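Local coordinates for protein TqaA (Penicillium aethiopicum, PDB 5DLK) that probably closes nonribosomal peptides into macrocycles, acting as the terminal condensation-like domain of a fungal peptide synthetase, at residues P20-H33 with V44-Q56. Residues are numbered along the deposited sequence; the frame is centred on the assembly and turned at random.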
ATOM      1  N   PRO A  20     -19.009  -2.567 -17.969  1.00 43.16           N
ATOM      2  CA  PRO A  20     -18.320  -1.285 -17.789  1.00 35.18           C
ATOM      3  C   PRO A  20     -19.269  -0.121 -17.518  1.00 36.34           C
ATOM      4  O   PRO A  20     -20.349  -0.059 -18.111  1.00 35.19           O
ATOM      5  CB  PRO A  20     -17.588  -1.098 -19.123  1.00 35.73           C
ATOM      6  CG  PRO A  20     -17.323  -2.508 -19.577  1.00 38.62           C
ATOM      7  CD  PRO A  20     -18.574  -3.261 -19.193  1.00 40.29           C
ATOM      8  N   PHE A  21     -18.844   0.770 -16.621  1.00 30.81           N
ATOM      9  CA  PHE A  21     -19.547   1.999 -16.226  1.00 30.59           C
ATOM     10  C   PHE A  21     -20.726   1.735 -15.273  1.00 30.21           C
ATOM     11  O   PHE A  21     -21.383   2.679 -14.820  1.00 29.95           O
ATOM     12  CB  PHE A  21     -20.021   2.788 -17.455  1.00 32.36           C
ATOM     13  CG  PHE A  21     -18.913   3.136 -18.408  1.00 35.98           C
ATOM     14  CD1 PHE A  21     -17.983   4.114 -18.076  1.00 31.44           C
ATOM     15  CD2 PHE A  21     -18.787   2.475 -19.627  1.00 33.79           C
ATOM     16  CE1 PHE A  21     -16.949   4.443 -18.956  1.00 33.11           C
ATOM     17  CE2 PHE A  21     -17.755   2.799 -20.506  1.00 34.08           C
ATOM     18  CZ  PHE A  21     -16.838   3.782 -20.167  1.00 33.62           C
ATOM     19  N   SER A  22     -20.946   0.471 -14.928  1.00 31.21           N
ATOM     20  CA  SER A  22     -22.056   0.117 -14.041  1.00 34.18           C
ATOM     21  C   SER A  22     -21.863   0.673 -12.629  1.00 38.65           C
ATOM     22  O   SER A  22     -22.836   0.809 -11.886  1.00 34.22           O
ATOM     23  CB  SER A  22     -22.269  -1.406 -14.000  1.00 33.75           C
ATOM     24  OG  SER A  22     -21.171  -2.116 -13.454  1.00 34.37           O
ATOM     25  N   LEU A  23     -20.628   1.039 -12.269  1.00 32.87           N
ATOM     26  CA  LEU A  23     -20.382   1.674 -10.975  1.00 35.93           C
ATOM     27  C   LEU A  23     -20.011   3.147 -11.105  1.00 34.16           C
ATOM     28  O   LEU A  23     -19.593   3.767 -10.132  1.00 32.63           O
ATOM     29  CB  LEU A  23     -19.278   0.931 -10.218  1.00 31.57           C
ATOM     30  CG  LEU A  23     -19.549  -0.546  -9.960  1.00 35.20           C
ATOM     31  CD1 LEU A  23     -18.327  -1.229  -9.359  1.00 31.80           C
ATOM     32  CD2 LEU A  23     -20.776  -0.707  -9.050  1.00 33.49           C
ATOM     33  N   SER A  24     -20.163   3.716 -12.302  1.00 32.76           N
ATOM     34  CA  SER A  24     -19.802   5.115 -12.507  1.00 34.77           C
ATOM     35  C   SER A  24     -20.712   6.071 -11.734  1.00 39.48           C
ATOM     36  O   SER A  24     -21.929   6.012 -11.867  1.00 41.38           O
ATOM     37  CB  SER A  24     -19.845   5.468 -13.998  1.00 33.83           C
ATOM     38  OG  SER A  24     -19.800   6.873 -14.171  1.00 37.14           O
ATOM     39  N   PRO A  25     -20.126   6.957 -10.915  1.00 41.87           N
ATOM     40  CA  PRO A  25     -20.968   7.972 -10.267  1.00 45.16           C
ATOM     41  C   PRO A  25     -21.263   9.146 -11.201  1.00 46.30           C
ATOM     42  O   PRO A  25     -21.919  10.107 -10.799  1.00 48.25           O
ATOM     43  CB  PRO A  25     -20.122   8.422  -9.071  1.00 46.34           C
ATOM     44  CG  PRO A  25     -18.723   8.145  -9.474  1.00 41.89           C
ATOM     45  CD  PRO A  25     -18.752   6.942 -10.378  1.00 37.77           C
ATOM     46  N   ILE A  26     -20.768   9.049 -12.434  1.00 45.59           N
ATOM     47  CA  ILE A  26     -20.902  10.094 -13.448  1.00 47.80           C
ATOM     48  C   ILE A  26     -22.003   9.694 -14.414  1.00 45.64           C
ATOM     49  O   ILE A  26     -21.943   8.604 -14.989  1.00 43.43           O
ATOM     50  CB  ILE A  26     -19.620  10.299 -14.296  1.00 45.96           C
ATOM     51  CG1 ILE A  26     -18.477  10.869 -13.483  1.00 51.30           C
ATOM     52  CG2 ILE A  26     -19.895  11.298 -15.410  1.00 49.25           C
ATOM     53  CD1 ILE A  26     -17.858   9.872 -12.575  1.00 50.99           C
ATOM     54  N   LYS A  27     -22.985  10.565 -14.612  1.00 46.92           N
ATOM     55  CA  LYS A  27     -24.025  10.299 -15.601  1.00 50.11           C
ATOM     56  C   LYS A  27     -23.435  10.071 -17.005  1.00 46.66           C
ATOM     57  O   LYS A  27     -23.854   9.163 -17.719  1.00 46.79           O
ATOM     58  CB  LYS A  27     -25.053  11.445 -15.609  1.00 56.40           C
ATOM     59  CG  LYS A  27     -24.573  12.756 -16.249  1.00 62.54           C
ATOM     60  CD  LYS A  27     -25.720  13.737 -16.519  1.00 66.81           C
ATOM     61  CE  LYS A  27     -27.065  13.036 -16.676  1.00 66.94           C
ATOM     62  NZ  LYS A  27     -28.038  13.856 -17.459  1.00 68.12           N
ATOM     63  N   ASP A  28     -22.432  10.865 -17.372  1.00 48.01           N
ATOM     64  CA  ASP A  28     -21.868  10.823 -18.719  1.00 49.84           C
ATOM     65  C   ASP A  28     -20.337  10.761 -18.695  1.00 41.99           C
ATOM     66  O   ASP A  28     -19.669  11.795 -18.788  1.00 42.11           O
ATOM     67  CB  ASP A  28     -22.345  12.043 -19.514  1.00 47.56           C
ATOM     68  CG  ASP A  28     -21.975  11.974 -20.982  1.00 49.47           C
ATOM     69  OD1 ASP A  28     -21.436  10.934 -21.427  1.00 52.26           O
ATOM     70  OD2 ASP A  28     -22.252  12.960 -21.697  1.00 52.80           O
ATOM     71  N   PRO A  29     -19.784   9.547 -18.557  1.00 43.15           N
ATOM     72  CA  PRO A  29     -18.328   9.351 -18.517  1.00 39.36           C
ATOM     73  C   PRO A  29     -17.599   9.803 -19.782  1.00 39.81           C
ATOM     74  O   PRO A  29     -16.497  10.335 -19.675  1.00 34.74           O
ATOM     75  CB  PRO A  29     -18.173   7.834 -18.325  1.00 37.02           C
ATOM     76  CG  PRO A  29     -19.552   7.241 -18.505  1.00 44.42           C
ATOM     77  CD  PRO A  29     -20.520   8.325 -18.188  1.00 43.00           C
ATOM     78  N   GLN A  30     -18.193   9.596 -20.954  1.00 38.08           N
ATOM     79  CA  GLN A  30     -17.515   9.950 -22.200  1.00 37.51           C
ATOM     80  C   GLN A  30     -17.298  11.454 -22.305  1.00 38.58           C
ATOM     81  O   GLN A  30     -16.285  11.897 -22.839  1.00 39.94           O
ATOM     82  CB  GLN A  30     -18.302   9.421 -23.409  1.00 35.72           C
ATOM     83  CG  GLN A  30     -18.475   7.904 -23.398  1.00 44.18           C
ATOM     84  CD  GLN A  30     -17.163   7.158 -23.601  1.00 39.28           C
ATOM     85  OE1 GLN A  30     -16.148   7.752 -23.975  1.00 44.44           O
ATOM     86  NE2 GLN A  30     -17.176   5.855 -23.348  1.00 41.38           N
ATOM     87  N   ALA A  31     -18.231  12.240 -21.774  1.00 38.17           N
ATOM     88  CA  ALA A  31     -18.077  13.693 -21.762  1.00 40.43           C
ATOM     89  C   ALA A  31     -16.891  14.121 -20.904  1.00 39.16           C
ATOM     90  O   ALA A  31     -16.168  15.058 -21.246  1.00 36.96           O
ATOM     91  CB  ALA A  31     -19.342  14.358 -21.267  1.00 42.46           C
ATOM     92  N   LEU A  32     -16.698  13.443 -19.776  1.00 35.72           N
ATOM     93  CA  LEU A  32     -15.557  13.745 -18.924  1.00 36.28           C
ATOM     94  C   LEU A  32     -14.236  13.427 -19.628  1.00 32.61           C
ATOM     95  O   LEU A  32     -13.272  14.195 -19.545  1.00 36.30           O
ATOM     96  CB  LEU A  32     -15.656  12.969 -17.612  1.00 27.34           C
ATOM     97  CG  LEU A  32     -14.481  13.151 -16.663  1.00 31.35           C
ATOM     98  CD1 LEU A  32     -14.354  14.614 -16.252  1.00 32.25           C
ATOM     99  CD2 LEU A  32     -14.645  12.231 -15.451  1.00 31.64           C
ATOM    100  N   HIS A  33     -14.191  12.293 -20.313  1.00 32.08           N
ATOM    101  CA  HIS A  33     -12.984  11.890 -21.024  1.00 31.80           C
ATOM    102  C   HIS A  33     -12.647  12.893 -22.126  1.00 37.52           C
ATOM    103  O   HIS A  33     -11.490  13.243 -22.325  1.00 33.23           O
ATOM    104  CB  HIS A  33     -13.151  10.492 -21.611  1.00 32.81           C
ATOM    105  CG  HIS A  33     -12.017  10.068 -22.495  1.00 39.22           C
ATOM    106  ND1 HIS A  33     -12.028  10.261 -23.861  1.00 34.67           N
ATOM    107  CD2 HIS A  33     -10.841   9.459 -22.211  1.00 31.72           C
ATOM    108  CE1 HIS A  33     -10.908   9.788 -24.378  1.00 35.51           C
ATOM    109  NE2 HIS A  33     -10.173   9.290 -23.400  1.00 31.16           N
ATOM    110  N   VAL A  44      -5.196  12.605 -26.745  1.00 31.41           N
ATOM    111  CA  VAL A  44      -6.452  12.787 -27.470  1.00 31.92           C
ATOM    112  C   VAL A  44      -6.905  11.518 -28.169  1.00 30.90           C
ATOM    113  O   VAL A  44      -8.085  11.361 -28.455  1.00 36.51           O
ATOM    114  CB  VAL A  44      -6.361  13.913 -28.523  1.00 37.10           C
ATOM    115  CG1 VAL A  44      -6.371  15.279 -27.853  1.00 39.86           C
ATOM    116  CG2 VAL A  44      -5.117  13.731 -29.366  1.00 35.17           C
ATOM    117  N   THR A  45      -5.982  10.605 -28.440  1.00 28.59           N
ATOM    118  CA  THR A  45      -6.352   9.372 -29.118  1.00 33.89           C
ATOM    119  C   THR A  45      -6.759   8.240 -28.170  1.00 34.98           C
ATOM    120  O   THR A  45      -7.133   7.157 -28.619  1.00 30.79           O
ATOM    121  CB  THR A  45      -5.209   8.865 -30.010  1.00 36.13           C
ATOM    122  OG1 THR A  45      -4.060   8.589 -29.206  1.00 42.55           O
ATOM    123  CG2 THR A  45      -4.857   9.919 -31.071  1.00 40.74           C
ATOM    124  N   SER A  46      -6.671   8.472 -26.864  1.00 31.31           N
ATOM    125  CA  SER A  46      -7.090   7.446 -25.915  1.00 32.58           C
ATOM    126  C   SER A  46      -8.605   7.286 -25.950  1.00 29.41           C
ATOM    127  O   SER A  46      -9.328   8.208 -26.338  1.00 29.94           O
ATOM    128  CB  SER A  46      -6.632   7.785 -24.484  1.00 25.15           C
ATOM    129  OG  SER A  46      -7.301   8.942 -24.003  1.00 27.37           O
ATOM    130  N   THR A  47      -9.077   6.114 -25.537  1.00 30.95           N
ATOM    131  CA  THR A  47     -10.498   5.892 -25.344  1.00 29.57           C
ATOM    132  C   THR A  47     -10.774   5.611 -23.868  1.00 31.05           C
ATOM    133  O   THR A  47      -9.874   5.211 -23.129  1.00 27.00           O
ATOM    134  CB  THR A  47     -11.008   4.722 -26.176  1.00 30.61           C
ATOM    135  OG1 THR A  47     -10.315   3.528 -25.795  1.00 27.21           O
ATOM    136  CG2 THR A  47     -10.758   4.997 -27.666  1.00 33.93           C
ATOM    137  N   LEU A  48     -12.015   5.820 -23.452  1.00 27.46           N
ATOM    138  CA  LEU A  48     -12.403   5.530 -22.072  1.00 28.73           C
ATOM    139  C   LEU A  48     -12.999   4.133 -21.977  1.00 30.88           C
ATOM    140  O   LEU A  48     -14.094   3.873 -22.494  1.00 31.07           O
ATOM    141  CB  LEU A  48     -13.397   6.568 -21.560  1.00 29.22           C
ATOM    142  CG  LEU A  48     -13.821   6.410 -20.097  1.00 30.79           C
ATOM    143  CD1 LEU A  48     -12.653   6.741 -19.160  1.00 28.45           C
ATOM    144  CD2 LEU A  48     -15.032   7.278 -19.803  1.00 32.95           C
ATOM    145  N   GLU A  49     -12.273   3.230 -21.322  1.00 26.93           N
ATOM    146  CA  GLU A  49     -12.684   1.840 -21.208  1.00 28.18           C
ATOM    147  C   GLU A  49     -13.642   1.615 -20.025  1.00 33.45           C
ATOM    148  O   GLU A  49     -14.554   0.775 -20.092  1.00 29.99           O
ATOM    149  CB  GLU A  49     -11.450   0.953 -21.075  1.00 30.12           C
ATOM    150  CG  GLU A  49     -11.750  -0.506 -20.856  1.00 35.93           C
ATOM    151  CD  GLU A  49     -10.497  -1.319 -20.601  1.00 41.66           C
ATOM    152  OE1 GLU A  49     -10.562  -2.263 -19.782  1.00 50.17           O
ATOM    153  OE2 GLU A  49      -9.447  -1.017 -21.209  1.00 42.31           O
ATOM    154  N   ASP A  50     -13.432   2.363 -18.940  1.00 28.78           N
ATOM    155  CA  ASP A  50     -14.280   2.226 -17.753  1.00 28.68           C
ATOM    156  C   ASP A  50     -14.157   3.455 -16.871  1.00 29.55           C
ATOM    157  O   ASP A  50     -13.245   4.279 -17.033  1.00 25.96           O
ATOM    158  CB  ASP A  50     -13.914   0.969 -16.958  1.00 29.16           C
ATOM    159  CG  ASP A  50     -15.133   0.309 -16.279  1.00 29.61           C
ATOM    160  OD1 ASP A  50     -16.134   1.000 -15.984  1.00 29.73           O
ATOM    161  OD2 ASP A  50     -15.081  -0.915 -16.050  1.00 29.06           O
ATOM    162  N   LEU A  51     -15.091   3.587 -15.939  1.00 26.89           N
ATOM    163  CA  LEU A  51     -15.000   4.628 -14.940  1.00 25.57           C
ATOM    164  C   LEU A  51     -15.574   4.055 -13.647  1.00 27.74           C
ATOM    165  O   LEU A  51     -16.707   3.563 -13.631  1.00 27.10           O
ATOM    166  CB  LEU A  51     -15.743   5.890 -15.386  1.00 23.09           C
ATOM    167  CG  LEU A  51     -15.430   7.175 -14.622  1.00 28.41           C
ATOM    168  CD1 LEU A  51     -15.822   8.398 -15.430  1.00 30.71           C
ATOM    169  CD2 LEU A  51     -16.136   7.168 -13.266  1.00 28.74           C
ATOM    170  N   LEU A  52     -14.775   4.101 -12.581  1.00 25.67           N
ATOM    171  CA  LEU A  52     -15.169   3.537 -11.277  1.00 24.88           C
ATOM    172  C   LEU A  52     -14.818   4.491 -10.146  1.00 25.51           C
ATOM    173  O   LEU A  52     -13.948   5.335 -10.290  1.00 26.07           O
ATOM    174  CB  LEU A  52     -14.478   2.190 -11.025  1.00 23.22           C
ATOM    175  CG  LEU A  52     -14.639   1.091 -12.071  1.00 31.57           C
ATOM    176  CD1 LEU A  52     -13.440   1.105 -13.022  1.00 33.75           C
ATOM    177  CD2 LEU A  52     -14.809  -0.258 -11.416  1.00 30.28           C
ATOM    178  N   PRO A  53     -15.485   4.349  -8.990  1.00 25.86           N
ATOM    179  CA  PRO A  53     -14.998   5.139  -7.855  1.00 22.74           C
ATOM    180  C   PRO A  53     -13.607   4.654  -7.466  1.00 21.08           C
ATOM    181  O   PRO A  53     -13.313   3.462  -7.651  1.00 22.81           O
ATOM    182  CB  PRO A  53     -16.025   4.843  -6.741  1.00 25.63           C
ATOM    183  CG  PRO A  53     -17.234   4.253  -7.476  1.00 27.22           C
ATOM    184  CD  PRO A  53     -16.644   3.509  -8.636  1.00 27.34           C
ATOM    185  N   ALA A  54     -12.766   5.565  -6.983  1.00 19.18           N
ATOM    186  CA  ALA A  54     -11.524   5.171  -6.340  1.00 21.01           C
ATOM    187  C   ALA A  54     -11.878   4.665  -4.929  1.00 22.43           C
ATOM    188  O   ALA A  54     -12.811   5.170  -4.311  1.00 23.69           O
ATOM    189  CB  ALA A  54     -10.574   6.328  -6.268  1.00 20.75           C
ATOM    190  N   THR A  55     -11.135   3.692  -4.419  1.00 21.63           N
ATOM    191  CA  THR A  55     -11.426   3.172  -3.078  1.00 18.86           C
ATOM    192  C   THR A  55     -10.929   4.136  -2.011  1.00 20.85           C
ATOM    193  O   THR A  55     -10.092   5.008  -2.277  1.00 17.84           O
ATOM    194  CB  THR A  55     -10.765   1.817  -2.839  1.00 20.78           C
ATOM    195  OG1 THR A  55      -9.336   1.984  -2.816  1.00 18.83           O
ATOM    196  CG2 THR A  55     -11.147   0.831  -3.925  1.00 18.64           C
ATOM    197  N   GLN A  56     -11.422   3.962  -0.786  1.00 16.18           N
ATOM    198  CA  GLN A  56     -10.951   4.766   0.315  1.00 17.06           C
ATOM    199  C   GLN A  56      -9.453   4.577   0.511  1.00 15.49           C
ATOM    200  O   GLN A  56      -8.738   5.535   0.796  1.00 18.85           O
ATOM    201  CB  GLN A  56     -11.703   4.392   1.612  1.00 14.39           C
ATOM    202  CG  GLN A  56     -11.406   5.331   2.755  1.00 17.61           C
ATOM    203  CD  GLN A  56     -12.382   5.129   3.909  1.00 16.81           C
ATOM    204  OE1 GLN A  56     -13.262   4.294   3.828  1.00 18.20           O
ATOM    205  NE2 GLN A  56     -12.197   5.878   4.985  1.00 19.37           N
TER
HETATM  206  O   HOH W   1     -18.218   1.204 -13.453  1.00 28.47           O
HETATM  207  O   HOH W   2     -13.794   6.593 -25.378  1.00 33.23           O
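D50 OD1 takes two backbone N-H groups at once, F21 N from the N-terminal loop and L51 N of its own strand, at a classic beta bulge where E49 and D50 sit opposite V113. The bulge lies in strand 47-53, outermost in a three-stranded antiparallel sheet of the condensation domain; the loop and helix 29-38 pack along this strand. F21 N reaches OD1 at 2.8 Å from above the carboxylate plane (37° out of it), while OD2 bonds to Y213 OH on helix 208-218. An alanine in place of D50 would probably leave F21 N and L51 N without their shared acceptor and the Y213 hydroxyl without its carboxylate partner. With CG beside its backbone N (chi1 -56°), F21 lays its ring over D50 CA, 4.1 Å from the ring centroid in a CH-pi contact; L48 CD2 meets the ring edge, 3.5 Å from CE1. Between the type I turn F21-S24 and the strand, a water accepts from L23 N and donates to L51 O. Beyond the turn, L51 points its methyls between P25, I26, P29 and L32, tightest where CD2 meets I26 CD1 at 3.3 Å. A second water joins Q30 OE1 to L48 N. At the far end L48 N lies over one face of the H33 ring, whose NE2 donates to S46 OG (3.0 Å), tilted 17° from the ring plane and also hydrogen-bonded to P43 O.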